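PDB 1BKP: thymidylate synthase 1 from Bacillus subtilis, which catalyses the reductive methylation of dUMP to dTMP, with 5,10-methylenetetrahydrofolate as methyl donor and reductant, supplying a precursor for DNA synthesis. Local coordinates for residues N182-G187 against G218-Y223; P55-K60 against K231-R236. All coordinates share one frame; numbering follows the deposited sequence. Where two conformers were deposited one is given.

Interaction 1 of 2, residues N182-G187 against G218-Y223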
loop_
_atom_site.group_PDB
_atom_site.type_symbol
_atom_site.label_atom_id
_atom_site.label_comp_id
_atom_site.label_asym_id
_atom_site.label_seq_id
_atom_site.Cartn_x
_atom_site.Cartn_y
_atom_site.Cartn_z
ATOM N N ASN A 182 10.304 -4.478 6.442
ATOM C CA ASN A 182 11.292 -3.560 7.099
ATOM C C ASN A 182 11.994 -4.329 8.189
ATOM O O ASN A 182 11.349 -4.998 9.042
ATOM C CB ASN A 182 10.547 -2.419 7.797
ATOM C CG ASN A 182 10.979 -0.970 7.387
ATOM O OD1 ASN A 182 10.583 -0.083 8.055
ATOM N ND2 ASN A 182 11.739 -0.758 6.313
ATOM N N ASP A 183 13.322 -4.249 8.202
ATOM C CA ASP A 183 14.118 -4.814 9.308
ATOM C C ASP A 183 13.832 -3.741 10.364
ATOM O O ASP A 183 14.263 -2.562 10.194
ATOM C CB ASP A 183 15.597 -4.774 8.866
ATOM C CG ASP A 183 16.561 -5.084 9.985
ATOM O OD1 ASP A 183 16.215 -4.992 11.173
ATOM O OD2 ASP A 183 17.661 -5.537 9.657
ATOM N N MET A 184 13.074 -4.103 11.412
ATOM C CA MET A 184 12.698 -3.147 12.441
ATOM C C MET A 184 13.805 -2.542 13.255
ATOM O O MET A 184 13.640 -1.433 13.743
ATOM C CB MET A 184 11.643 -3.729 13.377
ATOM C CG MET A 184 10.345 -4.099 12.575
ATOM S SD MET A 184 9.624 -2.668 11.742
ATOM C CE MET A 184 9.011 -1.797 13.131
ATOM N N ALA A 185 14.921 -3.271 13.390
ATOM C CA ALA A 185 16.037 -2.782 14.186
ATOM C C ALA A 185 16.851 -1.778 13.449
ATOM O O ALA A 185 17.148 -0.759 13.996
ATOM C CB ALA A 185 16.976 -3.963 14.618
ATOM N N LEU A 186 17.276 -2.126 12.239
ATOM C CA LEU A 186 18.144 -1.289 11.451
ATOM C C LEU A 186 17.472 -0.386 10.390
ATOM O O LEU A 186 17.852 0.725 10.209
ATOM C CB LEU A 186 19.150 -2.185 10.767
ATOM C CG LEU A 186 19.992 -2.955 11.844
ATOM C CD1 LEU A 186 20.719 -4.090 11.172
ATOM C CD2 LEU A 186 21.009 -2.010 12.515
ATOM N N GLY A 187 16.509 -0.896 9.676
ATOM C CA GLY A 187 15.926 -0.097 8.652
ATOM C C GLY A 187 14.761 0.828 9.021
ATOM O O GLY A 187 14.752 1.973 8.608
ATOM N N GLY A 218 4.488 -3.986 5.692
ATOM C CA GLY A 218 3.892 -5.317 5.461
ATOM C C GLY A 218 4.598 -6.398 6.268
ATOM O O GLY A 218 4.178 -6.722 7.338
ATOM N N ASP A 219 5.768 -6.875 5.853
ATOM C CA ASP A 219 6.407 -7.905 6.711
ATOM C C ASP A 219 7.333 -7.175 7.725
ATOM O O ASP A 219 8.340 -6.629 7.346
ATOM C CB ASP A 219 7.229 -8.796 5.854
ATOM C CG ASP A 219 7.712 -10.024 6.628
ATOM O OD1 ASP A 219 8.609 -9.869 7.441
ATOM O OD2 ASP A 219 7.136 -11.102 6.512
ATOM N N CYS A 220 6.958 -7.187 8.992
ATOM C CA CYS A 220 7.695 -6.534 10.054
ATOM C C CYS A 220 8.617 -7.575 10.717
ATOM O O CYS A 220 8.116 -8.413 11.440
ATOM C CB CYS A 220 6.655 -6.135 11.049
ATOM S SG CYS A 220 7.017 -4.725 11.950
ATOM N N HIS A 221 9.928 -7.498 10.532
ATOM C CA HIS A 221 10.821 -8.540 11.127
ATOM C C HIS A 221 12.003 -8.072 11.895
ATOM O O HIS A 221 12.425 -6.935 11.719
ATOM C CB HIS A 221 11.283 -9.487 10.035
ATOM C CG HIS A 221 11.933 -8.793 8.859
ATOM N ND1 HIS A 221 13.271 -8.506 8.810
ATOM C CD2 HIS A 221 11.432 -8.383 7.668
ATOM C CE1 HIS A 221 13.589 -7.967 7.646
ATOM N NE2 HIS A 221 12.483 -7.876 6.927
ATOM N N VAL A 222 12.454 -8.915 12.852
ATOM C CA VAL A 222 13.673 -8.596 13.579
ATOM C C VAL A 222 14.535 -9.854 13.637
ATOM O O VAL A 222 14.017 -10.985 13.781
ATOM C CB VAL A 222 13.491 -8.021 14.992
ATOM C CG1 VAL A 222 12.590 -6.865 15.066
ATOM C CG2 VAL A 222 13.112 -9.014 15.953
ATOM N N TYR A 223 15.824 -9.702 13.350
ATOM C CA TYR A 223 16.764 -10.846 13.421
ATOM C C TYR A 223 16.937 -11.234 14.855
ATOM O O TYR A 223 17.047 -10.346 15.710
ATOM C CB TYR A 223 18.090 -10.544 12.782
ATOM C CG TYR A 223 17.984 -10.426 11.281
ATOM C CD1 TYR A 223 17.579 -9.255 10.683
ATOM C CD2 TYR A 223 18.215 -11.552 10.460
ATOM C CE1 TYR A 223 17.365 -9.183 9.297
ATOM C CE2 TYR A 223 18.034 -11.516 9.073
ATOM C CZ TYR A 223 17.595 -10.324 8.508
ATOM O OH TYR A 223 17.299 -10.325 7.171
HETATM O O HOH W 1 16.714 -7.016 12.967
#
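Asn-182 and Asp-183 pair in parallel with Cys-220 and His-221, through a ladder of backbone bonds from Asn-182 N to Asp-219 O, His-221 N to Asn-182 O and Met-184 N to His-221 O (2.9 Å). On the face carrying Asp-183 and His-221, the imidazole folds back over the neighbouring strand: with chi1 at 54°, CG sits between the backbone N and carbonyl carbon, and Asn-182 O lies over the ring centre. His-221 CE1 rests 3.6 Å from Asp-183 CA, while NE2 makes a weak bond to Ser-181 OG. ND1 is buried without a partner in the model. Asp-183 extends its carboxylate, CG anti to the backbone N (chi1 169°), to the edge of the Tyr-223 ring, OD2 standing 3.7 Å from CE1. Its OD1 accepts from Leu-186 N at 3.2 Å, from above the carboxylate plane, as an Asx motif, and a water joins OD1 to Tyr-223 N. On the other face, which carries Asn-182 and Cys-220, the Asn-182 amide bonds Asn-188. Met-184 CB meets Val-222 CG1 at 3.7 Å, and helix 3-17 packs on this Met-184 side chain. This is the parallel pairing of a beta-alpha-beta unit around helix 188-206, and Asn-182, Asp-183, His-221, Val-222 and Tyr-223 are predicted to bind dUMP shared between the subunits, Asp-183 also the folate.

Interaction 2 of 2, residues P55-K60 against K231-R236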
loop_
_atom_site.group_PDB
_atom_site.type_symbol
_atom_site.label_atom_id
_atom_site.label_comp_id
_atom_site.label_asym_id
_atom_site.label_seq_id
_atom_site.Cartn_x
_atom_site.Cartn_y
_atom_site.Cartn_z
ATOM N N PRO A 55 9.340 12.618 13.878
ATOM C CA PRO A 55 9.381 11.238 14.320
ATOM C C PRO A 55 10.832 10.719 14.289
ATOM O O PRO A 55 11.337 10.409 13.238
ATOM C CB PRO A 55 8.463 10.488 13.300
ATOM C CG PRO A 55 8.524 11.323 12.093
ATOM C CD PRO A 55 8.618 12.779 12.589
ATOM N N ILE A 56 11.497 10.679 15.444
ATOM C CA ILE A 56 12.859 10.196 15.478
ATOM C C ILE A 56 13.063 9.558 16.817
ATOM O O ILE A 56 12.325 9.847 17.814
ATOM C CB ILE A 56 13.860 11.350 15.208
ATOM C CG1 ILE A 56 15.276 10.816 14.920
ATOM C CG2 ILE A 56 13.884 12.381 16.358
ATOM C CD1 ILE A 56 16.182 11.890 14.261
ATOM N N LEU A 57 13.807 8.446 16.780
ATOM C CA LEU A 57 14.052 7.741 18.041
ATOM C C LEU A 57 15.014 8.507 18.940
ATOM O O LEU A 57 15.937 9.153 18.419
ATOM C CB LEU A 57 14.738 6.398 17.803
ATOM C CG LEU A 57 13.942 5.287 17.074
ATOM C CD1 LEU A 57 14.677 3.929 17.350
ATOM C CD2 LEU A 57 12.427 5.330 17.580
ATOM N N THR A 58 14.825 8.409 20.267
ATOM C CA THR A 58 15.830 8.993 21.162
ATOM C C THR A 58 16.567 7.874 21.964
ATOM O O THR A 58 17.523 8.142 22.722
ATOM C CB THR A 58 15.274 9.986 22.068
ATOM O OG1 THR A 58 14.356 9.369 22.989
ATOM C CG2 THR A 58 14.644 11.191 21.240
ATOM N N THR A 59 16.104 6.633 21.838
ATOM C CA THR A 59 16.744 5.550 22.569
ATOM C C THR A 59 18.066 5.098 21.923
ATOM O O THR A 59 18.768 4.268 22.463
ATOM C CB THR A 59 15.826 4.335 22.838
ATOM O OG1 THR A 59 15.407 3.888 21.584
ATOM C CG2 THR A 59 14.568 4.724 23.745
ATOM N N LYS A 60 18.316 5.568 20.706
ATOM C CA LYS A 60 19.601 5.353 20.023
ATOM C C LYS A 60 19.686 6.461 18.980
ATOM O O LYS A 60 18.684 7.100 18.679
ATOM C CB LYS A 60 19.683 3.981 19.332
ATOM C CG LYS A 60 18.908 3.864 18.036
ATOM C CD LYS A 60 19.275 2.667 17.232
ATOM C CE LYS A 60 18.433 2.626 15.873
ATOM N NZ LYS A 60 18.630 1.350 15.038
ATOM N N LYS A 231 15.792 -5.043 23.574
ATOM C CA LYS A 231 15.268 -5.127 24.947
ATOM C C LYS A 231 15.930 -4.009 25.731
ATOM O O LYS A 231 15.289 -3.405 26.569
ATOM C CB LYS A 231 15.591 -6.491 25.591
ATOM C CG LYS A 231 14.581 -7.604 25.188
ATOM C CD LYS A 231 14.979 -8.855 25.978
ATOM C CE LYS A 231 14.335 -10.122 25.464
ATOM N NZ LYS A 231 12.997 -10.295 26.057
ATOM N N ILE A 232 17.238 -3.795 25.529
ATOM C CA ILE A 232 17.919 -2.661 26.175
ATOM C C ILE A 232 17.282 -1.353 25.761
ATOM O O ILE A 232 16.900 -0.541 26.625
ATOM C CB ILE A 232 19.430 -2.593 25.778
ATOM C CG1 ILE A 232 20.192 -3.705 26.480
ATOM C CG2 ILE A 232 20.086 -1.153 26.115
ATOM C CD1 ILE A 232 21.622 -3.776 25.866
ATOM N N GLN A 233 17.143 -1.113 24.450
ATOM C CA GLN A 233 16.528 0.122 23.983
ATOM C C GLN A 233 15.203 0.420 24.609
ATOM O O GLN A 233 14.857 1.535 24.822
ATOM C CB GLN A 233 16.243 0.071 22.487
ATOM C CG GLN A 233 17.271 0.703 21.748
ATOM C CD GLN A 233 17.015 0.697 20.291
ATOM O OE1 GLN A 233 17.397 -0.277 19.604
ATOM N NE2 GLN A 233 16.404 1.816 19.773
ATOM N N MET A 234 14.394 -0.601 24.786
ATOM C CA MET A 234 13.102 -0.416 25.335
ATOM C C MET A 234 13.073 0.067 26.751
ATOM O O MET A 234 12.078 0.624 27.143
ATOM C CB MET A 234 12.263 -1.669 25.167
ATOM C CG MET A 234 11.709 -1.726 23.722
ATOM S SD MET A 234 10.672 -3.097 23.452
ATOM C CE MET A 234 11.633 -4.551 24.036
ATOM N N GLU A 235 14.088 -0.254 27.543
ATOM C CA GLU A 235 14.132 0.168 28.937
ATOM C C GLU A 235 14.836 1.488 29.103
ATOM O O GLU A 235 14.947 1.981 30.199
ATOM C CB GLU A 235 14.923 -0.835 29.818
ATOM C CG GLU A 235 14.391 -2.265 29.957
ATOM C CD GLU A 235 15.459 -3.268 30.594
ATOM O OE1 GLU A 235 16.464 -2.857 31.266
ATOM O OE2 GLU A 235 15.275 -4.501 30.421
ATOM N N ARG A 236 15.326 2.053 28.022
ATOM C CA ARG A 236 16.022 3.334 28.136
ATOM C C ARG A 236 15.156 4.566 28.315
ATOM O O ARG A 236 13.942 4.590 28.007
ATOM C CB ARG A 236 16.923 3.491 26.900
ATOM C CG ARG A 236 18.344 3.349 27.250
ATOM C CD ARG A 236 19.141 2.416 26.420
ATOM N NE ARG A 236 19.760 2.977 25.274
ATOM C CZ ARG A 236 21.005 2.819 24.756
ATOM N NH1 ARG A 236 22.074 2.118 25.212
ATOM N NH2 ARG A 236 21.079 3.255 23.509
HETATM O O HOH W 2 16.822 0.240 16.994
#
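Thr-59 takes up both ends of the polar contact, its side chain meeting Gln-233 and its carbonyl meeting Arg-236. The charged hydrogen bonds come first: Arg-236 grips Thr-59 O side-on, NH2 at 2.7 Å and NE at 3.2 Å. The oxygen lies close to the guanidinium plane, and the NH2 bond is nearly straight (173°), the NE bond more bent. NH2 also donates to Asp-270 O, which helps fix the rotation of the group. An alanine in place of Arg-236 would probably leave Thr-59 O without these two donors and Asp-270 O without the bond from NH2. The neutral bond runs from Gln-233 NE2 to Thr-59 OG1 at 2.9 Å, in the amide plane and almost linear. With chi1 of 59°, Thr-59 OG1 stands between its own backbone N and carbonyl carbon, facing the amide. A water bridges the amide's other end, donating to Gln-233 OE1 and accepting from Lys-60 NZ, an amine also held by Ala-185 O. Van der Waals contact completes the fit: Leu-57 CD1 and Lys-60 CG both pack against Gln-233 NE2, and Thr-59 CG2 sits 3.4 Å from Gln-233 O. Together these contacts dock the loop between strand 39-49 and helix 64-75 onto helix 227-235 and the residue Arg-236 that follows, side chains from the helix side bonding the loop's backbone and hydroxyl within the thymidylate synthase fold.

Both contacts are largely buried, but interaction 1 lies nearer the middle of the chain, within the main sheet and at the subunit interface, where Asp-219 forms a salt bridge with Lys-169 of the second subunit. Interaction 2 sits further out, about 15 Å away centre to centre, and touches no other chain. Their chemistry differs accordingly: main-chain bonds between strands carry the first, while side-chain amide and guanidinium groups reaching loop atoms carry the second. Strand 209-223 leads on into helix 227-235, so one run of chain supplies a partner to each. The junction of the two interactions is the Lys-60 NZ to Ala-185 O bond, 2.8 Å long.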